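Long-range contact in protein kinase A regulatory subunit, putative (Trypanosoma cruzi, PDB 6FTF), which probably regulates a cAMP-independent protein kinase A, and binds the nucleoside analogue 7-cyano-7-deazainosine at two sites: residues A[184-198]-A[242-256]. Numbering follows the deposited sequence.
Sequences EEFSPGEYIIHYGEE and HRTVADVVATTHVIT. With 7CI (7-cyano-7-deazainosine), chain E.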
ATOM      1  N   GLU A 184     -11.561   4.851  -9.269  1.00 10.02           N
ATOM      2  CA  GLU A 184     -11.773   4.801 -10.706  1.00 10.16           C
ATOM      3  C   GLU A 184     -13.177   4.287 -10.942  1.00  9.86           C
ATOM      4  O   GLU A 184     -13.611   3.332 -10.287  1.00 11.40           O
ATOM      5  CB  GLU A 184     -10.748   3.900 -11.393  1.00 12.08           C
ATOM      6  CG  GLU A 184     -10.873   3.980 -12.903  1.00 15.30           C
ATOM      7  CD  GLU A 184      -9.741   3.316 -13.656  1.00 13.90           C
ATOM      8  OE1 GLU A 184      -9.707   3.468 -14.900  1.00 18.84           O
ATOM      9  OE2 GLU A 184      -8.896   2.639 -13.036  1.00 16.40           O
ATOM     10  N   GLU A 185     -13.869   4.909 -11.890  1.00 10.90           N
ATOM     11  CA  GLU A 185     -15.231   4.546 -12.238  1.00 11.40           C
ATOM     12  C   GLU A 185     -15.266   3.963 -13.646  1.00 10.94           C
ATOM     13  O   GLU A 185     -14.429   4.293 -14.496  1.00 12.35           O
ATOM     14  CB  GLU A 185     -16.169   5.751 -12.143  1.00 13.03           C
ATOM     15  CG  GLU A 185     -16.118   6.416 -10.782  1.00 16.04           C
ATOM     16  CD  GLU A 185     -17.302   7.329 -10.469  1.00 27.14           C
ATOM     17  OE1 GLU A 185     -18.342   7.278 -11.167  1.00 21.62           O
ATOM     18  OE2 GLU A 185     -17.187   8.103  -9.492  1.00 32.08           O
ATOM     19  N   PHE A 186     -16.232   3.079 -13.863  1.00  9.73           N
ATOM     20  CA  PHE A 186     -16.382   2.349 -15.117  1.00  9.96           C
ATOM     21  C   PHE A 186     -17.846   2.342 -15.508  1.00 10.25           C
ATOM     22  O   PHE A 186     -18.717   2.073 -14.675  1.00 11.59           O
ATOM     23  CB  PHE A 186     -15.908   0.904 -14.966  1.00 10.02           C
ATOM     24  CG  PHE A 186     -14.449   0.792 -14.576  1.00  9.39           C
ATOM     25  CD1 PHE A 186     -14.068   0.779 -13.242  1.00 10.21           C
ATOM     26  CD2 PHE A 186     -13.450   0.749 -15.530  1.00 10.43           C
ATOM     27  CE1 PHE A 186     -12.749   0.683 -12.889  1.00 10.14           C
ATOM     28  CE2 PHE A 186     -12.128   0.665 -15.171  1.00 12.17           C
ATOM     29  CZ  PHE A 186     -11.776   0.645 -13.845  1.00 10.93           C
ATOM     30  N   SER A 187     -18.117   2.623 -16.775  1.00 10.69           N
ATOM     31  CA  SER A 187     -19.466   2.481 -17.290  0.52 11.11           C
ATOM     32  C   SER A 187     -19.736   1.025 -17.652  1.00 10.78           C
ATOM     33  O   SER A 187     -18.809   0.240 -17.862  1.00 10.61           O
ATOM     34  CB  SER A 187     -19.679   3.377 -18.508  0.52 12.94           C
ATOM     35  OG  SER A 187     -18.635   3.251 -19.443  0.52 15.42           O
ATOM     36  N   PRO A 188     -21.012   0.638 -17.743  1.00 11.78           N
ATOM     37  CA  PRO A 188     -21.323  -0.751 -18.089  1.00 12.29           C
ATOM     38  C   PRO A 188     -20.634  -1.144 -19.384  1.00 10.79           C
ATOM     39  O   PRO A 188     -20.662  -0.405 -20.371  1.00 12.39           O
ATOM     40  CB  PRO A 188     -22.847  -0.745 -18.258  1.00 14.23           C
ATOM     41  CG  PRO A 188     -23.324   0.421 -17.519  1.00 13.41           C
ATOM     42  CD  PRO A 188     -22.230   1.441 -17.536  1.00 13.36           C
ATOM     43  N   GLY A 189     -20.035  -2.321 -19.399  1.00 10.37           N
ATOM     44  CA  GLY A 189     -19.345  -2.822 -20.567  1.00 10.65           C
ATOM     45  C   GLY A 189     -17.889  -2.436 -20.670  1.00  9.54           C
ATOM     46  O   GLY A 189     -17.179  -2.981 -21.520  1.00 10.21           O
ATOM     47  N   GLU A 190     -17.410  -1.523 -19.832  1.00  9.81           N
ATOM     48  CA  GLU A 190     -15.990  -1.221 -19.788  1.00  9.12           C
ATOM     49  C   GLU A 190     -15.236  -2.320 -19.047  1.00  9.07           C
ATOM     50  O   GLU A 190     -15.720  -2.899 -18.060  1.00 10.12           O
ATOM     51  CB  GLU A 190     -15.726   0.151 -19.159  1.00 10.65           C
ATOM     52  CG  GLU A 190     -16.217   1.275 -20.065  1.00 13.11           C
ATOM     53  CD  GLU A 190     -15.797   2.655 -19.638  1.00 16.97           C
ATOM     54  OE1 GLU A 190     -15.777   2.935 -18.425  1.00 14.99           O
ATOM     55  OE2 GLU A 190     -15.512   3.480 -20.534  1.00 22.72           O
ATOM     56  N   TYR A 191     -14.038  -2.614 -19.541  1.00  8.68           N
ATOM     57  CA  TYR A 191     -13.173  -3.625 -18.941  1.00  8.84           C
ATOM     58  C   TYR A 191     -12.339  -2.983 -17.833  1.00  9.70           C
ATOM     59  O   TYR A 191     -11.607  -2.008 -18.060  1.00 11.93           O
ATOM     60  CB  TYR A 191     -12.267  -4.267 -19.994  1.00  9.44           C
ATOM     61  CG  TYR A 191     -12.938  -5.330 -20.847  1.00  8.21           C
ATOM     62  CD1 TYR A 191     -14.145  -5.092 -21.491  1.00  9.79           C
ATOM     63  CD2 TYR A 191     -12.360  -6.581 -20.991  1.00  9.43           C
ATOM     64  CE1 TYR A 191     -14.753  -6.089 -22.243  1.00  8.99           C
ATOM     65  CE2 TYR A 191     -12.960  -7.566 -21.759  1.00  9.40           C
ATOM     66  CZ  TYR A 191     -14.147  -7.309 -22.384  1.00  8.56           C
ATOM     67  OH  TYR A 191     -14.796  -8.267 -23.142  1.00  9.88           O
ATOM     68  N   ILE A 192     -12.454  -3.541 -16.642  1.00  7.70           N
ATOM     69  CA  ILE A 192     -11.621  -3.153 -15.516  1.00  7.96           C
ATOM     70  C   ILE A 192     -10.269  -3.837 -15.610  1.00  8.38           C
ATOM     71  O   ILE A 192      -9.226  -3.199 -15.393  1.00  9.18           O
ATOM     72  CB  ILE A 192     -12.367  -3.510 -14.216  1.00  8.10           C
ATOM     73  CG1 ILE A 192     -13.701  -2.751 -14.169  1.00  9.74           C
ATOM     74  CG2 ILE A 192     -11.505  -3.217 -12.997  1.00  9.26           C
ATOM     75  CD1 ILE A 192     -14.650  -3.166 -13.077  1.00 12.78           C
ATOM     76  N   ILE A 193     -10.277  -5.139 -15.928  1.00  7.56           N
ATOM     77  CA  ILE A 193      -9.089  -5.945 -16.176  1.00  7.83           C
ATOM     78  C   ILE A 193      -9.281  -6.651 -17.513  1.00  7.64           C
ATOM     79  O   ILE A 193     -10.356  -7.188 -17.783  1.00  8.30           O
ATOM     80  CB  ILE A 193      -8.849  -6.966 -15.044  1.00  7.90           C
ATOM     81  CG1 ILE A 193      -8.550  -6.228 -13.752  1.00  8.32           C
ATOM     82  CG2 ILE A 193      -7.731  -7.935 -15.413  1.00  8.53           C
ATOM     83  CD1 ILE A 193      -8.533  -7.119 -12.484  1.00  9.30           C
ATOM     84  N   HIS A 194      -8.233  -6.659 -18.343  1.00  7.67           N
ATOM     85  CA  HIS A 194      -8.185  -7.495 -19.534  1.00  8.05           C
ATOM     86  C   HIS A 194      -7.342  -8.729 -19.256  1.00  7.77           C
ATOM     87  O   HIS A 194      -6.296  -8.644 -18.609  1.00  8.43           O
ATOM     88  CB  HIS A 194      -7.543  -6.763 -20.716  1.00  9.58           C
ATOM     89  CG  HIS A 194      -8.468  -5.836 -21.435  1.00  9.84           C
ATOM     90  ND1 HIS A 194      -9.258  -6.239 -22.492  1.00 10.06           N
ATOM     91  CD2 HIS A 194      -8.724  -4.524 -21.248  1.00 10.51           C
ATOM     92  CE1 HIS A 194      -9.950  -5.201 -22.932  1.00 11.17           C
ATOM     93  NE2 HIS A 194      -9.653  -4.150 -22.186  1.00 11.07           N
ATOM     94  N   TYR A 195      -7.795  -9.857 -19.781  1.00  8.53           N
ATOM     95  CA  TYR A 195      -7.016 -11.089 -19.823  1.00  8.06           C
ATOM     96  C   TYR A 195      -5.660 -10.844 -20.457  1.00  8.18           C
ATOM     97  O   TYR A 195      -5.554 -10.116 -21.441  1.00  9.07           O
ATOM     98  CB  TYR A 195      -7.812 -12.074 -20.686  1.00  8.38           C
ATOM     99  CG  TYR A 195      -7.187 -13.430 -20.887  1.00  8.40           C
ATOM    100  CD1 TYR A 195      -6.191 -13.632 -21.813  1.00  9.98           C
ATOM    101  CD2 TYR A 195      -7.620 -14.532 -20.159  1.00  9.23           C
ATOM    102  CE1 TYR A 195      -5.625 -14.881 -22.003  1.00 11.35           C
ATOM    103  CE2 TYR A 195      -7.063 -15.779 -20.348  1.00  9.64           C
ATOM    104  CZ  TYR A 195      -6.077 -15.938 -21.267  1.00 10.57           C
ATOM    105  OH  TYR A 195      -5.514 -17.175 -21.489  1.00 12.69           O
ATOM    106  N   GLY A 196      -4.629 -11.492 -19.922  1.00  8.07           N
ATOM    107  CA  GLY A 196      -3.334 -11.524 -20.569  1.00  8.87           C
ATOM    108  C   GLY A 196      -2.417 -10.366 -20.285  1.00 10.63           C
ATOM    109  O   GLY A 196      -1.399 -10.223 -20.978  1.00 12.47           O
ATOM    110  N   GLU A 197      -2.682  -9.585 -19.255  1.00 10.36           N
ATOM    111  CA  GLU A 197      -1.877  -8.414 -18.938  0.52 11.96           C
ATOM    112  C   GLU A 197      -1.093  -8.626 -17.650  1.00  9.63           C
ATOM    113  O   GLU A 197      -1.295  -9.572 -16.914  1.00  8.96           O
ATOM    114  CB  GLU A 197      -2.701  -7.116 -18.903  0.52 16.92           C
ATOM    115  CG  GLU A 197      -3.907  -7.055 -17.983  0.52 19.27           C
ATOM    116  CD  GLU A 197      -4.781  -5.780 -18.230  0.52 20.07           C
ATOM    117  OE1 GLU A 197      -4.532  -5.110 -19.254  0.52 27.95           O
ATOM    118  OE2 GLU A 197      -5.709  -5.434 -17.437  0.52 10.74           O
ATOM    119  N   GLU A 198      -0.162  -7.704 -17.402  1.00 11.66           N
ATOM    120  CA  GLU A 198       0.753  -7.819 -16.275  1.00 11.36           C
ATOM    121  C   GLU A 198       0.025  -8.001 -14.962  1.00 13.15           C
ATOM    122  O   GLU A 198       0.469  -8.764 -14.093  1.00 20.01           O
ATOM    123  CB  GLU A 198       1.614  -6.558 -16.215  1.00 26.92           C
ATOM    124  CG  GLU A 198       2.877  -6.663 -15.397  1.00 69.70           C
ATOM    125  CD  GLU A 198       3.992  -7.362 -16.141  1.00 82.36           C
ATOM    126  OE1 GLU A 198       4.485  -8.392 -15.632  1.00 73.44           O
ATOM    127  OE2 GLU A 198       4.365  -6.887 -17.234  1.00 82.24           O
ATOM    128  N   HIS A 242       1.520 -14.277 -11.752  1.00  7.93           N
ATOM    129  CA  HIS A 242       1.253 -14.595 -13.153  1.00  7.86           C
ATOM    130  C   HIS A 242       0.455 -13.459 -13.786  1.00  7.41           C
ATOM    131  O   HIS A 242      -0.121 -12.615 -13.090  1.00  7.75           O
ATOM    132  CB  HIS A 242       0.546 -15.952 -13.310  1.00  9.10           C
ATOM    133  CG  HIS A 242      -0.747 -16.054 -12.558  1.00  7.89           C
ATOM    134  ND1 HIS A 242      -1.891 -15.397 -12.946  1.00  8.84           N
ATOM    135  CD2 HIS A 242      -1.071 -16.723 -11.424  1.00  8.83           C
ATOM    136  CE1 HIS A 242      -2.857 -15.652 -12.080  1.00  8.67           C
ATOM    137  NE2 HIS A 242      -2.387 -16.457 -11.148  1.00  9.28           N
ATOM    138  N   ARG A 243       0.422 -13.439 -15.114  1.00  7.47           N
ATOM    139  CA  ARG A 243      -0.385 -12.464 -15.834  1.00  7.64           C
ATOM    140  C   ARG A 243      -1.867 -12.761 -15.630  1.00  7.30           C
ATOM    141  O   ARG A 243      -2.261 -13.830 -15.189  1.00  8.05           O
ATOM    142  CB  ARG A 243       0.001 -12.442 -17.318  1.00  7.46           C
ATOM    143  CG  ARG A 243       1.432 -11.974 -17.562  1.00  8.31           C
ATOM    144  CD  ARG A 243       1.781 -11.926 -19.027  1.00  9.38           C
ATOM    145  NE  ARG A 243       1.236 -10.767 -19.731  1.00 10.40           N
ATOM    146  CZ  ARG A 243       1.861  -9.602 -19.869  1.00 10.25           C
ATOM    147  NH1 ARG A 243       3.017  -9.375 -19.300  1.00 12.10           N
ATOM    148  NH2 ARG A 243       1.303  -8.639 -20.591  1.00 13.79           N
ATOM    149  N   THR A 244      -2.710 -11.797 -15.966  1.00  7.10           N
ATOM    150  CA  THR A 244      -4.134 -11.944 -15.685  1.00  7.60           C
ATOM    151  C   THR A 244      -4.739 -13.069 -16.509  1.00  6.99           C
ATOM    152  O   THR A 244      -4.429 -13.253 -17.691  1.00  8.61           O
ATOM    153  CB  THR A 244      -4.887 -10.635 -15.913  1.00  7.71           C
ATOM    154  OG1 THR A 244      -4.699 -10.239 -17.260  1.00  8.23           O
ATOM    155  CG2 THR A 244      -4.419  -9.530 -14.980  1.00  8.16           C
ATOM    156  N   VAL A 245      -5.602 -13.829 -15.859  1.00  7.84           N
ATOM    157  CA  VAL A 245      -6.191 -15.031 -16.412  1.00  8.38           C
ATOM    158  C   VAL A 245      -7.665 -14.872 -16.703  1.00  8.38           C
ATOM    159  O   VAL A 245      -8.315 -15.839 -17.116  1.00  8.88           O
ATOM    160  CB  VAL A 245      -5.906 -16.249 -15.511  1.00  8.17           C
ATOM    161  CG1 VAL A 245      -4.437 -16.629 -15.608  1.00 10.00           C
ATOM    162  CG2 VAL A 245      -6.244 -15.940 -14.057  1.00 10.89           C
ATOM    163  N   ALA A 246      -8.224 -13.685 -16.502  1.00  7.75           N
ATOM    164  CA  ALA A 246      -9.610 -13.422 -16.839  1.00  7.62           C
ATOM    165  C   ALA A 246      -9.780 -11.946 -17.132  1.00  7.01           C
ATOM    166  O   ALA A 246      -9.015 -11.114 -16.640  1.00  8.53           O
ATOM    167  CB  ALA A 246     -10.534 -13.794 -15.679  1.00  8.58           C
ATOM    168  N   ASP A 247     -10.792 -11.638 -17.937  1.00  7.06           N
ATOM    169  CA  ASP A 247     -11.291 -10.281 -18.014  1.00  7.19           C
ATOM    170  C   ASP A 247     -12.198 -10.040 -16.818  1.00  7.98           C
ATOM    171  O   ASP A 247     -12.877 -10.947 -16.343  1.00  8.56           O
ATOM    172  CB  ASP A 247     -12.135 -10.071 -19.265  1.00  8.37           C
ATOM    173  CG  ASP A 247     -11.415 -10.435 -20.544  1.00  8.76           C
ATOM    174  OD1 ASP A 247     -10.385  -9.808 -20.839  1.00  8.92           O
ATOM    175  OD2 ASP A 247     -11.923 -11.321 -21.283  1.00 10.17           O
ATOM    176  N   VAL A 248     -12.276  -8.789 -16.377  1.00  7.67           N
ATOM    177  CA  VAL A 248     -13.288  -8.360 -15.420  1.00  7.70           C
ATOM    178  C   VAL A 248     -13.979  -7.158 -16.033  1.00  7.19           C
ATOM    179  O   VAL A 248     -13.315  -6.163 -16.357  1.00  8.02           O
ATOM    180  CB  VAL A 248     -12.694  -8.017 -14.045  1.00  8.17           C
ATOM    181  CG1 VAL A 248     -13.812  -7.618 -13.112  1.00  9.27           C
ATOM    182  CG2 VAL A 248     -11.900  -9.203 -13.500  1.00  8.36           C
ATOM    183  N   VAL A 249     -15.290  -7.273 -16.242  1.00  7.45           N
ATOM    184  CA  VAL A 249     -16.061  -6.304 -17.014  1.00  7.97           C
ATOM    185  C   VAL A 249     -17.170  -5.740 -16.136  1.00  8.10           C
ATOM    186  O   VAL A 249     -17.888  -6.497 -15.482  1.00  8.67           O
ATOM    187  CB  VAL A 249     -16.663  -6.962 -18.273  1.00  8.00           C
ATOM    188  CG1 VAL A 249     -17.398  -5.931 -19.123  1.00  9.51           C
ATOM    189  CG2 VAL A 249     -15.571  -7.667 -19.068  1.00  9.98           C
ATOM    190  N   ALA A 250     -17.362  -4.423 -16.159  1.00  8.47           N
ATOM    191  CA  ALA A 250     -18.469  -3.820 -15.416  1.00  8.69           C
ATOM    192  C   ALA A 250     -19.800  -4.225 -16.043  1.00  9.15           C
ATOM    193  O   ALA A 250     -19.988  -4.107 -17.255  1.00  9.95           O
ATOM    194  CB  ALA A 250     -18.350  -2.302 -15.435  1.00  9.09           C
ATOM    195  N   THR A 251     -20.729  -4.732 -15.235  1.00  9.20           N
ATOM    196  CA  THR A 251     -22.076  -5.018 -15.734  1.00 10.12           C
ATOM    197  C   THR A 251     -23.085  -3.930 -15.384  1.00  9.64           C
ATOM    198  O   THR A 251     -24.197  -3.939 -15.938  1.00 12.84           O
ATOM    199  CB  THR A 251     -22.604  -6.365 -15.223  1.00 11.68           C
ATOM    200  OG1 THR A 251     -22.782  -6.314 -13.805  1.00 13.77           O
ATOM    201  CG2 THR A 251     -21.687  -7.508 -15.603  1.00 14.33           C
ATOM    202  N   THR A 252     -22.761  -3.043 -14.465  1.00 10.19           N
ATOM    203  CA  THR A 252     -23.495  -1.832 -14.160  1.00 10.57           C
ATOM    204  C   THR A 252     -22.461  -0.729 -14.170  1.00 10.46           C
ATOM    205  O   THR A 252     -21.276  -0.978 -14.417  1.00 10.87           O
ATOM    206  CB  THR A 252     -24.093  -1.911 -12.747  1.00 12.53           C
ATOM    207  OG1 THR A 252     -23.039  -2.006 -11.772  1.00 11.66           O
ATOM    208  CG2 THR A 252     -24.985  -3.128 -12.601  1.00 15.38           C
ATOM    209  N   HIS A 253     -22.871   0.501 -13.898  0.60 10.53           N
ATOM    210  CA  HIS A 253     -21.868   1.474 -13.515  0.60 10.57           C
ATOM    211  C   HIS A 253     -21.163   0.947 -12.273  0.60  8.13           C
ATOM    212  O   HIS A 253     -21.796   0.367 -11.387  0.60  8.76           O
ATOM    213  CB  HIS A 253     -22.491   2.836 -13.222  0.60 11.29           C
ATOM    214  CG  HIS A 253     -21.469   3.910 -13.031  0.60 13.41           C
ATOM    215  ND1 HIS A 253     -20.805   4.503 -14.085  0.60 17.04           N
ATOM    216  CD2 HIS A 253     -20.951   4.456 -11.907  0.60 18.09           C
ATOM    217  CE1 HIS A 253     -19.941   5.385 -13.618  0.60 18.01           C
ATOM    218  NE2 HIS A 253     -20.014   5.381 -12.298  0.60 19.07           N
ATOM    219  N   VAL A 254     -19.844   1.100 -12.238  1.00  9.00           N
ATOM    220  CA  VAL A 254     -19.027   0.581 -11.151  1.00  8.65           C
ATOM    221  C   VAL A 254     -18.114   1.678 -10.636  1.00  9.08           C
ATOM    222  O   VAL A 254     -17.527   2.438 -11.413  1.00 10.24           O
ATOM    223  CB  VAL A 254     -18.199  -0.635 -11.605  1.00  8.38           C
ATOM    224  CG1 VAL A 254     -17.115  -0.998 -10.580  1.00  9.46           C
ATOM    225  CG2 VAL A 254     -19.097  -1.817 -11.878  1.00 11.06           C
ATOM    226  N   ILE A 255     -17.995   1.768  -9.320  1.00  8.60           N
ATOM    227  CA  ILE A 255     -17.004   2.621  -8.682  1.00  9.02           C
ATOM    228  C   ILE A 255     -16.068   1.707  -7.913  1.00  8.11           C
ATOM    229  O   ILE A 255     -16.538   0.853  -7.156  1.00  8.79           O
ATOM    230  CB  ILE A 255     -17.657   3.642  -7.735  1.00 10.20           C
ATOM    231  CG1 ILE A 255     -18.656   4.517  -8.496  1.00 12.13           C
ATOM    232  CG2 ILE A 255     -16.593   4.505  -7.059  1.00 12.37           C
ATOM    233  CD1 ILE A 255     -19.430   5.504  -7.635  1.00 15.60           C
ATOM    234  N   THR A 256     -14.772   1.889  -8.100  1.00  8.32           N
ATOM    235  CA  THR A 256     -13.766   1.092  -7.413  1.00  8.46           C
ATOM    236  C   THR A 256     -12.808   1.978  -6.631  1.00  8.35           C
ATOM    237  O   THR A 256     -12.576   3.141  -6.972  1.00 10.07           O
ATOM    238  CB  THR A 256     -12.900   0.246  -8.379  1.00  8.93           C
ATOM    239  OG1 THR A 256     -12.091   1.092  -9.203  1.00 10.14           O
ATOM    240  CG2 THR A 256     -13.744  -0.654  -9.259  1.00 10.16           C
TER
HETATM  241  C1  7CI E 604     -10.549 -12.657 -11.043  1.00  8.57           C
HETATM  242  N1  7CI E 604     -10.629 -14.132 -11.369  1.00  7.49           N
HETATM  243  O1  7CI E 604     -10.111 -11.946 -12.179  1.00  8.21           O
HETATM  244  C2  7CI E 604     -11.508 -14.961 -10.833  1.00  8.20           C
HETATM  245  N2  7CI E 604     -12.508 -14.705  -9.956  1.00  8.31           N
HETATM  246  O2  7CI E 604      -9.932 -11.290  -9.212  1.00  9.07           O
HETATM  247  C3  7CI E 604     -13.335 -15.717  -9.627  1.00 12.73           C
HETATM  248  N3  7CI E 604     -13.108 -17.018 -10.103  1.00  9.05           N
HETATM  249  O3  7CI E 604      -7.371 -11.388  -9.933  1.00  8.18           O
HETATM  250  C4  7CI E 604     -12.079 -17.304 -10.959  1.00  8.48           C
HETATM  251  N4  7CI E 604      -8.900 -17.912 -13.655  1.00 10.00           N
HETATM  252  C5  7CI E 604     -11.242 -16.251 -11.387  1.00  7.63           C
HETATM  253  O5  7CI E 604     -11.929 -18.512 -11.297  1.00  9.46           O
HETATM  254  C6  7CI E 604     -10.109 -16.117 -12.296  1.00  7.86           C
HETATM  255  C7  7CI E 604      -9.797 -14.766 -12.232  1.00  8.24           C
HETATM  256  C8  7CI E 604      -9.456 -17.100 -13.037  1.00  8.87           C
HETATM  257  C9  7CI E 604      -9.552 -12.377  -9.972  1.00  7.61           C
HETATM  258  C10 7CI E 604      -8.345 -12.138 -10.720  1.00  7.49           C
HETATM  259  C11 7CI E 604      -8.883 -11.289 -11.893  1.00  8.29           C
HETATM  260  C12 7CI E 604      -7.965 -11.306 -13.181  1.00  8.04           C
HETATM  261  O4  7CI E 604      -7.582 -12.604 -13.476  1.00  8.49           O
HETATM  262  O   HOH W   1     -13.940 -10.860 -23.108  1.00 11.90           O
HETATM  263  O   HOH W   2      -9.530  -8.956 -23.274  1.00 10.79           O
HETATM  264  O   HOH W   3       4.536 -10.830 -17.414  1.00 11.56           O
HETATM  265  O   HOH W   4       4.461  -6.980 -20.258  1.00 31.95           O
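A classic beta bulge marks the corner where 184-198 pairs antiparallel with 242-256 in the second cyclic nucleotide-binding domain. Ile-192 N and Ile-193 N both donate to Val-248 O, at 2.8 and 3.2 Å. Beside the bulge, the CG2 methyl of Val-249 sits over the Tyr-191 ring, 3.5 Å from its centroid. The Asp-247 carboxylate lies at the edge of the same ring, its plane turned 69° from it. Its OD1 takes a nearly straight bond from Tyr-195 N (2.8 Å), and OD2 forms a salt bridge with Arg-215. Thr-244 OG1 donates to His-194 O at 2.6 Å and accepts from Glu-197 N. This hydroxyl sits between its own backbone N and carbonyl carbon (chi1 59°), turned into the 194-197 turn. Arg-243 grips Gly-196 O side-on through NE (3.0 Å) and NH2, while NH1 makes a salt bridge to Glu-198 OE2, backed by two bridging waters. In one of its two conformers, His-253 NE2 donates to Glu-185 OE1 (2.8 Å) on the anti side, tilted out of the carboxylate plane. Val-245 N and Ala-246 N reach the ligand's O4 only weakly. Paired strands turning between sheets beside the ligand typify the cyclic nucleotide-binding beta barrel.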